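Local structure of G-protein interacting protein 1 (Dictyostelium discoideum, 5Z1N) at residues K23-K26 against E32-N35; K39-I44 against R126-F131; I46-Y51 against V110-P115. The protein probably binds the G-protein beta/gamma complex and sequesters heterotrimeric G protein in the cytosol during chemotaxis, this C-terminal TNFAIP8-like domain holding phospholipid in a pocket among its helices. All blocks are in the same frame, centred on the assembly; numbering follows the deposited sequence.

Contact 1 (K23-K26 against E32-N35); sequences KIIK and EKAN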
loop_
_atom_site.group_PDB
_atom_site.type_symbol
_atom_site.label_atom_id
_atom_site.label_comp_id
_atom_site.label_asym_id
_atom_site.label_seq_id
_atom_site.Cartn_x
_atom_site.Cartn_y
_atom_site.Cartn_z
ATOM N N LYS A 23 -9.028 -5.676 6.018
ATOM C CA LYS A 23 -10.487 -5.732 6.081
ATOM C C LYS A 23 -11.105 -5.276 4.766
ATOM O O LYS A 23 -12.052 -5.902 4.261
ATOM C CB LYS A 23 -11.007 -4.885 7.243
ATOM C CG LYS A 23 -12.524 -4.928 7.394
ATOM C CD LYS A 23 -12.975 -4.483 8.779
ATOM C CE LYS A 23 -12.602 -3.031 9.056
ATOM N NZ LYS A 23 -12.923 -2.631 10.462
ATOM N N ILE A 24 -10.565 -4.203 4.180
ATOM C CA ILE A 24 -11.099 -3.741 2.898
ATOM C C ILE A 24 -10.919 -4.809 1.819
ATOM O O ILE A 24 -11.837 -5.077 1.026
ATOM C CB ILE A 24 -10.444 -2.404 2.510
ATOM C CG1 ILE A 24 -10.990 -1.290 3.409
ATOM C CG2 ILE A 24 -10.697 -2.087 1.048
ATOM C CD1 ILE A 24 -10.203 0.007 3.356
ATOM N N ILE A 25 -9.747 -5.451 1.786
ATOM C CA ILE A 25 -9.505 -6.505 0.801
ATOM C C ILE A 25 -10.491 -7.649 0.991
ATOM O O ILE A 25 -11.035 -8.184 0.015
ATOM C CB ILE A 25 -8.051 -7.003 0.883
ATOM C CG1 ILE A 25 -7.075 -5.889 0.516
ATOM C CG2 ILE A 25 -7.845 -8.197 -0.045
ATOM C CD1 ILE A 25 -5.633 -6.321 0.593
ATOM N N LYS A 26 -10.726 -8.052 2.244
ATOM C CA LYS A 26 -11.750 -9.054 2.524
ATOM C C LYS A 26 -13.078 -8.658 1.893
ATOM O O LYS A 26 -13.725 -9.462 1.214
ATOM C CB LYS A 26 -11.921 -9.237 4.035
ATOM C CG LYS A 26 -10.946 -10.202 4.684
ATOM C CD LYS A 26 -11.493 -10.753 5.998
ATOM C CE LYS A 26 -11.732 -9.652 7.010
ATOM N NZ LYS A 26 -12.258 -10.198 8.298
ATOM N N GLU A 32 -9.039 -15.585 1.337
ATOM C CA GLU A 32 -7.767 -16.142 0.892
ATOM C C GLU A 32 -6.864 -15.051 0.335
ATOM O O GLU A 32 -5.680 -14.967 0.685
ATOM C CB GLU A 32 -8.004 -17.233 -0.151
ATOM C CG GLU A 32 -8.349 -18.586 0.444
ATOM C CD GLU A 32 -7.169 -19.225 1.144
ATOM O OE1 GLU A 32 -6.086 -19.314 0.528
ATOM O OE2 GLU A 32 -7.324 -19.635 2.312
ATOM N N LYS A 33 -7.412 -14.205 -0.539
ATOM C CA LYS A 33 -6.641 -13.093 -1.082
ATOM C C LYS A 33 -6.237 -12.115 0.016
ATOM O O LYS A 33 -5.135 -11.558 -0.015
ATOM C CB LYS A 33 -7.449 -12.389 -2.175
ATOM C CG LYS A 33 -6.777 -11.157 -2.777
ATOM C CD LYS A 33 -5.467 -11.506 -3.479
ATOM C CE LYS A 33 -5.667 -12.533 -4.592
ATOM N NZ LYS A 33 -4.407 -12.780 -5.362
ATOM N N ALA A 34 -7.108 -11.902 1.004
ATOM C CA ALA A 34 -6.770 -10.983 2.088
ATOM C C ALA A 34 -5.626 -11.524 2.937
ATOM O O ALA A 34 -4.725 -10.770 3.330
ATOM C CB ALA A 34 -7.998 -10.716 2.955
ATOM N N ASN A 35 -5.650 -12.825 3.234
ATOM C CA ASN A 35 -4.570 -13.433 4.001
ATOM C C ASN A 35 -3.267 -13.410 3.214
ATOM O O ASN A 35 -2.202 -13.087 3.764
ATOM C CB ASN A 35 -4.945 -14.867 4.389
ATOM C CG ASN A 35 -6.099 -14.925 5.377
ATOM O OD1 ASN A 35 -6.353 -13.970 6.110
ATOM N ND2 ASN A 35 -6.802 -16.051 5.403
#
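Ile25 lays its CG2 methyl against the backbone of Ala34, 3.7 Å from Ala34 CA, and the same methyl touches Ala34 CB only slightly farther off. With CG1 beside the backbone N (chi1 -64°), CG2 falls anti to that nitrogen and is the branch turned across to helix 31-53. Next to it, Lys33 adds the aliphatic root of its chain, CG standing 4.2 Å from Ile25 CG2, before bends at chi2 and chi3 carry the amine away to a salt bridge with Glu36.

Lys26 meets Ala34 from another direction. Its CG sits 3.5 Å from Ala34 CB, tighter than an ordinary carbon contact, while the rest of the chain kinks at chi3 and leads its charged end off. Ala34 is therefore touched by both an isoleucine methyl and a lysine methylene, and its small side chain lets the backbones come close: Lys26 CA and Ala34 CA are 5.4 Å apart. No hydrogen bond joins the two segments, so the union rests on apolar packing.

This is the bend of a helical hairpin, where helix 12-28 turns back through a short link into helix 31-53. At the turn, Ser29 OG bonds to Ile25 O and Asn30 OD1 to Lys33 N. Ile25 also packs on Phe131 and Leu132 of helix 119-132 and on Phe137 of helix 135-144.

Contact 2 (K39-I44 against R126-F131); sequences KNILKI and RNTFAF. With PEF (di-palmitoyl-3-sn-phosphatidylethanolamine), chain B.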
loop_
_atom_site.group_PDB
_atom_site.type_symbol
_atom_site.label_atom_id
_atom_site.label_comp_id
_atom_site.label_asym_id
_atom_site.label_seq_id
_atom_site.Cartn_x
_atom_site.Cartn_y
_atom_site.Cartn_z
ATOM N N LYS A 39 0.120 -11.324 4.381
ATOM C CA LYS A 39 1.431 -11.958 4.468
ATOM C C LYS A 39 2.432 -11.288 3.535
ATOM O O LYS A 39 3.586 -11.060 3.914
ATOM C CB LYS A 39 1.317 -13.448 4.145
ATOM C CG LYS A 39 2.624 -14.212 4.281
ATOM C CD LYS A 39 2.422 -15.711 4.114
ATOM C CE LYS A 39 2.439 -16.116 2.649
ATOM N NZ LYS A 39 2.942 -17.509 2.466
ATOM N N ASN A 40 2.010 -10.966 2.311
ATOM C CA ASN A 40 2.923 -10.382 1.331
ATOM C C ASN A 40 3.395 -9.003 1.772
ATOM O O ASN A 40 4.588 -8.683 1.684
ATOM C CB ASN A 40 2.242 -10.300 -0.035
ATOM C CG ASN A 40 2.178 -11.638 -0.740
ATOM O OD1 ASN A 40 2.656 -12.650 -0.228
ATOM N ND2 ASN A 40 1.578 -11.649 -1.927
ATOM N N ILE A 41 2.464 -8.167 2.238
ATOM C CA ILE A 41 2.818 -6.833 2.716
ATOM C C ILE A 41 3.816 -6.936 3.861
ATOM O O ILE A 41 4.851 -6.254 3.875
ATOM C CB ILE A 41 1.552 -6.064 3.137
ATOM C CG1 ILE A 41 0.695 -5.724 1.919
ATOM C CG2 ILE A 41 1.914 -4.791 3.881
ATOM C CD1 ILE A 41 -0.620 -5.080 2.278
ATOM N N LEU A 42 3.529 -7.813 4.831
ATOM C CA LEU A 42 4.455 -8.004 5.943
ATOM C C LEU A 42 5.828 -8.455 5.457
ATOM O O LEU A 42 6.851 -7.946 5.917
ATOM C CB LEU A 42 3.881 -9.014 6.933
ATOM C CG LEU A 42 2.682 -8.516 7.739
ATOM C CD1 LEU A 42 2.003 -9.680 8.443
ATOM C CD2 LEU A 42 3.125 -7.457 8.733
ATOM N N LYS A 43 5.867 -9.408 4.525
ATOM C CA LYS A 43 7.134 -9.955 4.048
ATOM C C LYS A 43 7.980 -8.882 3.368
ATOM O O LYS A 43 9.175 -8.723 3.666
ATOM C CB LYS A 43 6.839 -11.113 3.095
ATOM C CG LYS A 43 7.986 -11.589 2.235
ATOM C CD LYS A 43 7.482 -12.694 1.315
ATOM C CE LYS A 43 8.604 -13.580 0.815
ATOM N NZ LYS A 43 8.066 -14.817 0.179
ATOM N N ILE A 44 7.367 -8.128 2.452
ATOM C CA ILE A 44 8.085 -7.071 1.745
ATOM C C ILE A 44 8.596 -6.027 2.732
ATOM O O ILE A 44 9.772 -5.638 2.701
ATOM C CB ILE A 44 7.180 -6.436 0.677
ATOM C CG1 ILE A 44 6.738 -7.484 -0.344
ATOM C CG2 ILE A 44 7.895 -5.271 -0.006
ATOM C CD1 ILE A 44 5.569 -7.030 -1.188
ATOM N N ARG A 126 5.465 -7.637 -7.468
ATOM C CA ARG A 126 4.648 -7.158 -8.580
ATOM C C ARG A 126 3.169 -7.461 -8.361
ATOM O O ARG A 126 2.312 -6.593 -8.563
ATOM C CB ARG A 126 5.129 -7.775 -9.896
ATOM C CG ARG A 126 6.484 -7.264 -10.363
ATOM C CD ARG A 126 6.706 -7.559 -11.841
ATOM N NE ARG A 126 6.458 -8.964 -12.156
ATOM C CZ ARG A 126 7.399 -9.903 -12.179
ATOM N NH1 ARG A 126 8.661 -9.588 -11.909
ATOM N NH2 ARG A 126 7.077 -11.157 -12.474
ATOM N N ASN A 127 2.848 -8.694 -7.960
ATOM C CA ASN A 127 1.448 -9.068 -7.770
ATOM C C ASN A 127 0.819 -8.286 -6.625
ATOM O O ASN A 127 -0.339 -7.851 -6.718
ATOM C CB ASN A 127 1.331 -10.569 -7.504
ATOM C CG ASN A 127 1.562 -11.402 -8.747
ATOM O OD1 ASN A 127 1.395 -10.924 -9.869
ATOM N ND2 ASN A 127 1.937 -12.660 -8.551
ATOM N N THR A 128 1.569 -8.100 -5.537
ATOM C CA THR A 128 1.038 -7.386 -4.384
ATOM C C THR A 128 0.730 -5.937 -4.736
ATOM O O THR A 128 -0.388 -5.455 -4.508
ATOM C CB THR A 128 2.026 -7.471 -3.224
ATOM O OG1 THR A 128 2.248 -8.848 -2.901
ATOM C CG2 THR A 128 1.486 -6.750 -2.002
ATOM N N PHE A 129 1.707 -5.230 -5.312
ATOM C CA PHE A 129 1.473 -3.841 -5.698
ATOM C C PHE A 129 0.412 -3.729 -6.782
ATOM O O PHE A 129 -0.340 -2.749 -6.819
ATOM C CB PHE A 129 2.770 -3.196 -6.184
ATOM C CG PHE A 129 3.577 -2.542 -5.098
ATOM C CD1 PHE A 129 3.360 -1.217 -4.759
ATOM C CD2 PHE A 129 4.573 -3.241 -4.439
ATOM C CE1 PHE A 129 4.108 -0.610 -3.767
ATOM C CE2 PHE A 129 5.324 -2.641 -3.446
ATOM C CZ PHE A 129 5.094 -1.323 -3.112
ATOM N N ALA A 130 0.343 -4.711 -7.682
ATOM C CA ALA A 130 -0.640 -4.657 -8.754
ATOM C C ALA A 130 -2.051 -4.790 -8.206
ATOM O O ALA A 130 -2.980 -4.151 -8.709
ATOM C CB ALA A 130 -0.361 -5.748 -9.786
ATOM N N PHE A 131 -2.234 -5.613 -7.173
ATOM C CA PHE A 131 -3.549 -5.696 -6.549
ATOM C C PHE A 131 -3.846 -4.444 -5.732
ATOM O O PHE A 131 -4.886 -3.803 -5.919
ATOM C CB PHE A 131 -3.644 -6.941 -5.672
ATOM C CG PHE A 131 -5.007 -7.153 -5.082
ATOM C CD1 PHE A 131 -5.336 -6.617 -3.849
ATOM C CD2 PHE A 131 -5.962 -7.881 -5.769
ATOM C CE1 PHE A 131 -6.592 -6.809 -3.310
ATOM C CE2 PHE A 131 -7.217 -8.078 -5.234
ATOM C CZ PHE A 131 -7.532 -7.543 -4.003
HETATM C C2 PEF B . 6.497 1.314 10.385
HETATM C C1 PEF B . 7.922 1.831 10.237
HETATM N N PEF B . 10.013 7.255 11.444
HETATM C C3 PEF B . 5.674 2.199 11.307
HETATM C C4 PEF B . 10.295 5.146 10.290
HETATM C C5 PEF B . 10.933 6.485 10.635
HETATM C C10 PEF B . 5.057 0.187 8.850
HETATM C C11 PEF B . 4.561 -0.071 7.449
HETATM C C12 PEF B . 3.045 -0.220 7.396
HETATM C C13 PEF B . 2.615 -0.149 5.935
HETATM C C14 PEF B . 1.136 -0.443 5.715
HETATM C C15 PEF B . 0.751 -0.000 4.306
HETATM C C16 PEF B . -0.685 -0.366 3.958
HETATM C C17 PEF B . -1.178 0.407 2.738
HETATM C C18 PEF B . -0.158 0.407 1.605
HETATM C C19 PEF B . -0.840 0.312 0.243
HETATM C C20 PEF B . -1.955 1.340 0.080
HETATM C C21 PEF B . -3.238 0.666 -0.391
HETATM C C22 PEF B . -4.402 1.649 -0.437
HETATM C C23 PEF B . -5.737 0.916 -0.525
HETATM C C24 PEF B . -6.886 1.901 -0.696
HETATM C C25 PEF B . -8.226 1.204 -0.609
HETATM C C30 PEF B . 4.016 3.485 9.997
HETATM C C31 PEF B . 3.611 4.729 9.244
HETATM C C32 PEF B . 3.687 4.475 7.743
HETATM C C33 PEF B . 5.130 4.349 7.271
HETATM C C34 PEF B . 5.216 3.473 6.027
HETATM C C35 PEF B . 6.617 3.503 5.424
HETATM C C36 PEF B . 6.892 2.250 4.601
HETATM C C37 PEF B . 8.054 2.447 3.632
HETATM C C38 PEF B . 8.430 1.129 2.960
HETATM C C39 PEF B . 8.445 1.260 1.440
HETATM C C40 PEF B . 8.861 -0.040 0.759
HETATM C C41 PEF B . 7.911 -1.188 1.084
HETATM C C42 PEF B . 6.498 -0.930 0.568
HETATM C C43 PEF B . 5.629 -2.171 0.734
HETATM C C44 PEF B . 4.202 -1.924 0.262
HETATM C C45 PEF B . 3.421 -3.221 0.224
HETATM O O4 PEF B . 4.772 -0.553 9.775
HETATM O O5 PEF B . 3.249 2.541 10.105
HETATM O O2 PEF B . 5.894 1.345 9.098
HETATM O O3 PEF B . 5.337 3.380 10.587
HETATM O O1P PEF B . 10.292 2.621 13.033
HETATM O O2P PEF B . 10.657 2.481 10.431
HETATM O O3P PEF B . 8.322 2.514 11.419
HETATM O O4P PEF B . 9.752 4.544 11.464
HETATM P P PEF B . 9.859 2.951 11.620
#
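Asn40 holds CG anti to its carbonyl carbon (chi1 -77°) and Thr128 does the same with OG1, which brings the amide and the hydroxyl together between the two helices. Asn40 ND2 lies 3.0 Å from Thr128 OG1, but the N-H points well off line, at 130°, and the bond is weak. The hydroxyl is held chiefly within its own helix, by the carbonyl O of Leu124, the Asn40 amide adding only that weak second bond. Asn40 CB also presses close to Thr128 OG1, at 3.2 Å.

The carbon side of Thr128 faces the isoleucines. Its CG2 methyl meets Ile41 CG1 at 4.1 Å, the two side chains crossing at a slant, whereas Ile44 comes tip to tip and sets CD1 against Thr128 CB. With a valine here the hydroxyl goes, which would probably leave the Leu124 carbonyl without this side-chain donor and the buried Asn40 amide less firmly placed.

Ile44 and Phe129 also belong to the phospholipid pocket. Phe129 CZ approaches acyl carbon C44 of the phosphatidylethanolamine at 3.5 Å, and Ile44 CG2 lies 3.9 Å from the neighbouring C43, so the end of one chain lodges beside the helix pair.

The axes of the two segments pass 10.2 Å apart, their directions 120° from each other. Helix 12-28 flanks the contact through Ile18, which packs on Ile41, and Phe129 packs on Ala105 and Thr109 of helix 92-113.

Contact 3 (I46-Y51 against V110-P115); sequences IKVFFY and VTLLTP. With PEF (di-palmitoyl-3-sn-phosphatidylethanolamine), chain B.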
loop_
_atom_site.group_PDB
_atom_site.type_symbol
_atom_site.label_atom_id
_atom_site.label_comp_id
_atom_site.label_asym_id
_atom_site.label_seq_id
_atom_site.Cartn_x
_atom_site.Cartn_y
_atom_site.Cartn_z
ATOM N N ILE A 46 9.126 -6.225 6.030
ATOM C CA ILE A 46 10.161 -6.774 6.899
ATOM C C ILE A 46 11.495 -6.836 6.170
ATOM O O ILE A 46 12.540 -6.497 6.738
ATOM C CB ILE A 46 9.740 -8.161 7.425
ATOM C CG1 ILE A 46 8.588 -8.034 8.427
ATOM C CG2 ILE A 46 10.925 -8.887 8.053
ATOM C CD1 ILE A 46 8.653 -6.799 9.280
ATOM N N LYS A 47 11.485 -7.253 4.900
ATOM C CA LYS A 47 12.743 -7.338 4.158
ATOM C C LYS A 47 13.353 -5.954 3.940
ATOM O O LYS A 47 14.554 -5.749 4.176
ATOM C CB LYS A 47 12.524 -8.054 2.823
ATOM C CG LYS A 47 13.813 -8.468 2.116
ATOM C CD LYS A 47 14.300 -9.846 2.568
ATOM C CE LYS A 47 15.138 -10.541 1.486
ATOM N NZ LYS A 47 15.833 -11.768 1.978
ATOM N N VAL A 48 12.544 -4.989 3.492
ATOM C CA VAL A 48 13.065 -3.640 3.264
ATOM C C VAL A 48 13.671 -3.078 4.546
ATOM O O VAL A 48 14.802 -2.573 4.553
ATOM C CB VAL A 48 11.965 -2.715 2.716
ATOM C CG1 VAL A 48 12.497 -1.292 2.600
ATOM C CG2 VAL A 48 11.476 -3.210 1.369
ATOM N N PHE A 49 12.924 -3.159 5.651
ATOM C CA PHE A 49 13.438 -2.679 6.931
ATOM C C PHE A 49 14.710 -3.418 7.325
ATOM O O PHE A 49 15.631 -2.823 7.897
ATOM C CB PHE A 49 12.374 -2.837 8.018
ATOM C CG PHE A 49 11.173 -1.950 7.831
ATOM C CD1 PHE A 49 11.326 -0.615 7.502
ATOM C CD2 PHE A 49 9.892 -2.454 7.990
ATOM C CE1 PHE A 49 10.224 0.201 7.332
ATOM C CE2 PHE A 49 8.787 -1.643 7.821
ATOM C CZ PHE A 49 8.953 -0.313 7.490
ATOM N N PHE A 50 14.777 -4.717 7.024
ATOM C CA PHE A 50 15.945 -5.511 7.384
ATOM C C PHE A 50 17.192 -5.001 6.677
ATOM O O PHE A 50 18.245 -4.826 7.301
ATOM C CB PHE A 50 15.705 -6.984 7.052
ATOM C CG PHE A 50 16.901 -7.867 7.296
ATOM C CD1 PHE A 50 17.140 -8.403 8.551
ATOM C CD2 PHE A 50 17.780 -8.169 6.267
ATOM C CE1 PHE A 50 18.236 -9.215 8.777
ATOM C CE2 PHE A 50 18.879 -8.980 6.488
ATOM C CZ PHE A 50 19.106 -9.506 7.741
ATOM N N TYR A 51 17.096 -4.752 5.369
ATOM C CA TYR A 51 18.287 -4.316 4.649
ATOM C C TYR A 51 18.581 -2.834 4.827
ATOM O O TYR A 51 19.719 -2.412 4.589
ATOM C CB TYR A 51 18.169 -4.666 3.171
ATOM C CG TYR A 51 18.269 -6.150 2.954
ATOM C CD1 TYR A 51 19.492 -6.806 3.044
ATOM C CD2 TYR A 51 17.143 -6.905 2.698
ATOM C CE1 TYR A 51 19.585 -8.172 2.866
ATOM C CE2 TYR A 51 17.231 -8.258 2.519
ATOM C CZ TYR A 51 18.445 -8.895 2.601
ATOM O OH TYR A 51 18.506 -10.258 2.415
ATOM N N VAL A 110 10.778 -3.032 -6.645
ATOM C CA VAL A 110 11.432 -4.130 -7.347
ATOM C C VAL A 110 12.916 -3.831 -7.482
ATOM O O VAL A 110 13.775 -4.644 -7.107
ATOM C CB VAL A 110 10.770 -4.364 -8.717
ATOM C CG1 VAL A 110 11.685 -5.177 -9.623
ATOM C CG2 VAL A 110 9.430 -5.074 -8.543
ATOM N N THR A 111 13.237 -2.616 -7.935
ATOM C CA THR A 111 14.635 -2.257 -8.105
ATOM C C THR A 111 15.364 -2.320 -6.773
ATOM O O THR A 111 16.511 -2.776 -6.702
ATOM C CB THR A 111 14.743 -0.867 -8.728
ATOM O OG1 THR A 111 14.189 -0.901 -10.051
ATOM C CG2 THR A 111 16.199 -0.416 -8.797
ATOM N N LEU A 112 14.683 -1.932 -5.695
ATOM C CA LEU A 112 15.328 -1.934 -4.392
ATOM C C LEU A 112 15.664 -3.348 -3.944
ATOM O O LEU A 112 16.696 -3.571 -3.301
ATOM C CB LEU A 112 14.431 -1.251 -3.363
ATOM C CG LEU A 112 15.121 -0.703 -2.118
ATOM C CD1 LEU A 112 16.135 0.360 -2.499
ATOM C CD2 LEU A 112 14.090 -0.145 -1.151
ATOM N N LEU A 113 14.818 -4.322 -4.279
ATOM C CA LEU A 113 14.927 -5.630 -3.652
ATOM C C LEU A 113 15.480 -6.693 -4.585
ATOM O O LEU A 113 15.645 -7.845 -4.163
ATOM C CB LEU A 113 13.567 -6.064 -3.095
ATOM C CG LEU A 113 13.154 -5.263 -1.856
ATOM C CD1 LEU A 113 11.753 -5.631 -1.397
ATOM C CD2 LEU A 113 14.166 -5.449 -0.726
ATOM N N THR A 114 15.781 -6.334 -5.830
ATOM C CA THR A 114 16.384 -7.281 -6.763
ATOM C C THR A 114 17.664 -7.932 -6.242
ATOM O O THR A 114 17.809 -9.153 -6.416
ATOM C CB THR A 114 16.624 -6.573 -8.105
ATOM O OG1 THR A 114 15.363 -6.329 -8.743
ATOM C CG2 THR A 114 17.502 -7.416 -9.021
ATOM N N PRO A 115 18.603 -7.222 -5.601
ATOM C CA PRO A 115 19.804 -7.905 -5.090
ATOM C C PRO A 115 19.541 -8.865 -3.938
ATOM O O PRO A 115 20.469 -9.590 -3.552
ATOM C CB PRO A 115 20.706 -6.748 -4.633
ATOM C CG PRO A 115 20.171 -5.540 -5.308
ATOM C CD PRO A 115 18.701 -5.764 -5.403
HETATM C C2 PEF B . 6.497 1.314 10.385
HETATM C C1 PEF B . 7.922 1.831 10.237
HETATM N N PEF B . 10.013 7.255 11.444
HETATM C C3 PEF B . 5.674 2.199 11.307
HETATM C C4 PEF B . 10.295 5.146 10.290
HETATM C C5 PEF B . 10.933 6.485 10.635
HETATM C C10 PEF B . 5.057 0.187 8.850
HETATM C C11 PEF B . 4.561 -0.071 7.449
HETATM C C12 PEF B . 3.045 -0.220 7.396
HETATM C C13 PEF B . 2.615 -0.149 5.935
HETATM C C14 PEF B . 1.136 -0.443 5.715
HETATM C C15 PEF B . 0.751 -0.000 4.306
HETATM C C16 PEF B . -0.685 -0.366 3.958
HETATM C C17 PEF B . -1.178 0.407 2.738
HETATM C C18 PEF B . -0.158 0.407 1.605
HETATM C C19 PEF B . -0.840 0.312 0.243
HETATM C C20 PEF B . -1.955 1.340 0.080
HETATM C C21 PEF B . -3.238 0.666 -0.391
HETATM C C22 PEF B . -4.402 1.649 -0.437
HETATM C C23 PEF B . -5.737 0.916 -0.525
HETATM C C24 PEF B . -6.886 1.901 -0.696
HETATM C C25 PEF B . -8.226 1.204 -0.609
HETATM C C30 PEF B . 4.016 3.485 9.997
HETATM C C31 PEF B . 3.611 4.729 9.244
HETATM C C32 PEF B . 3.687 4.475 7.743
HETATM C C33 PEF B . 5.130 4.349 7.271
HETATM C C34 PEF B . 5.216 3.473 6.027
HETATM C C35 PEF B . 6.617 3.503 5.424
HETATM C C36 PEF B . 6.892 2.250 4.601
HETATM C C37 PEF B . 8.054 2.447 3.632
HETATM C C38 PEF B . 8.430 1.129 2.960
HETATM C C39 PEF B . 8.445 1.260 1.440
HETATM C C40 PEF B . 8.861 -0.040 0.759
HETATM C C41 PEF B . 7.911 -1.188 1.084
HETATM C C42 PEF B . 6.498 -0.930 0.568
HETATM C C43 PEF B . 5.629 -2.171 0.734
HETATM C C44 PEF B . 4.202 -1.924 0.262
HETATM C C45 PEF B . 3.421 -3.221 0.224
HETATM O O4 PEF B . 4.772 -0.553 9.775
HETATM O O5 PEF B . 3.249 2.541 10.105
HETATM O O2 PEF B . 5.894 1.345 9.098
HETATM O O3 PEF B . 5.337 3.380 10.587
HETATM O O1P PEF B . 10.292 2.621 13.033
HETATM O O2P PEF B . 10.657 2.481 10.431
HETATM O O3P PEF B . 8.322 2.514 11.419
HETATM O O4P PEF B . 9.752 4.544 11.464
HETATM P P PEF B . 9.859 2.951 11.620
#
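Near the headgroup end of the phospholipid pocket, helix 31-53 packs on the C-terminal part of helix 92-113, and Val48 and Leu113 carry most of the join. Val48 CG2 reaches Leu113 CD1 at 3.7 Å, the two side chains crossing at about a right angle. Val48 has CG1 anti to the backbone N (chi1 175°), which sends its two methyls to different partners: CG2 goes to Leu113, while CG1 touches Leu112 CD2 at 4.2 Å.

Lys47 contributes carbon rather than charge to the interface. Its CG lies against Leu113 CD2, the chain then bends at chi2, and NZ ends 3.1 Å from Tyr51 OH, a hydrogen bond one turn along the same helix. Lys47 CG also lies at the edge of the Tyr51 ring, in its plane, and Phe50 CD2 stands over one face of that ring; the ring stacks with Phe116 as well.

Across the seam, Thr114 folds its hydroxyl back on the preceding turn, OG1 to Val110 O at 2.8 Å. The donor lies 51° out of the carbonyl plane, and Leu113 N reaches the same oxygen from the opposite face, so Val110 O takes both donors.

Phe49, on the same helix as Val48, turns to the lipid, its CZ 3.6 Å from glycerol carbon C1 of the phosphatidylethanolamine. A helical bundle closed round a lipid, with acyl chains in its apolar interior, is characteristic of the TNFAIP8 fold.

Overall arrangement
From the N terminus, contact 1 comes first: it closes the short turn by which helix 12-28 doubles back into helix 31-53, and it is complete before the others begin. Helix 31-53 then serves all three contacts in succession. Contact 2 opens on its middle and closes far along the chain on helix 119-132; contact 3 opens farther down and closes on helix 92-113, nested inside that larger loop. Phe131 links contacts 1 and 2 by packing on Ile25 and Lys33. Contacts 2 and 3 touch through Ile44 and Leu113, and through Arg126 and Val110, and both border the phospholipid. Contacts 1 and 3 are about 24 Å apart between centres.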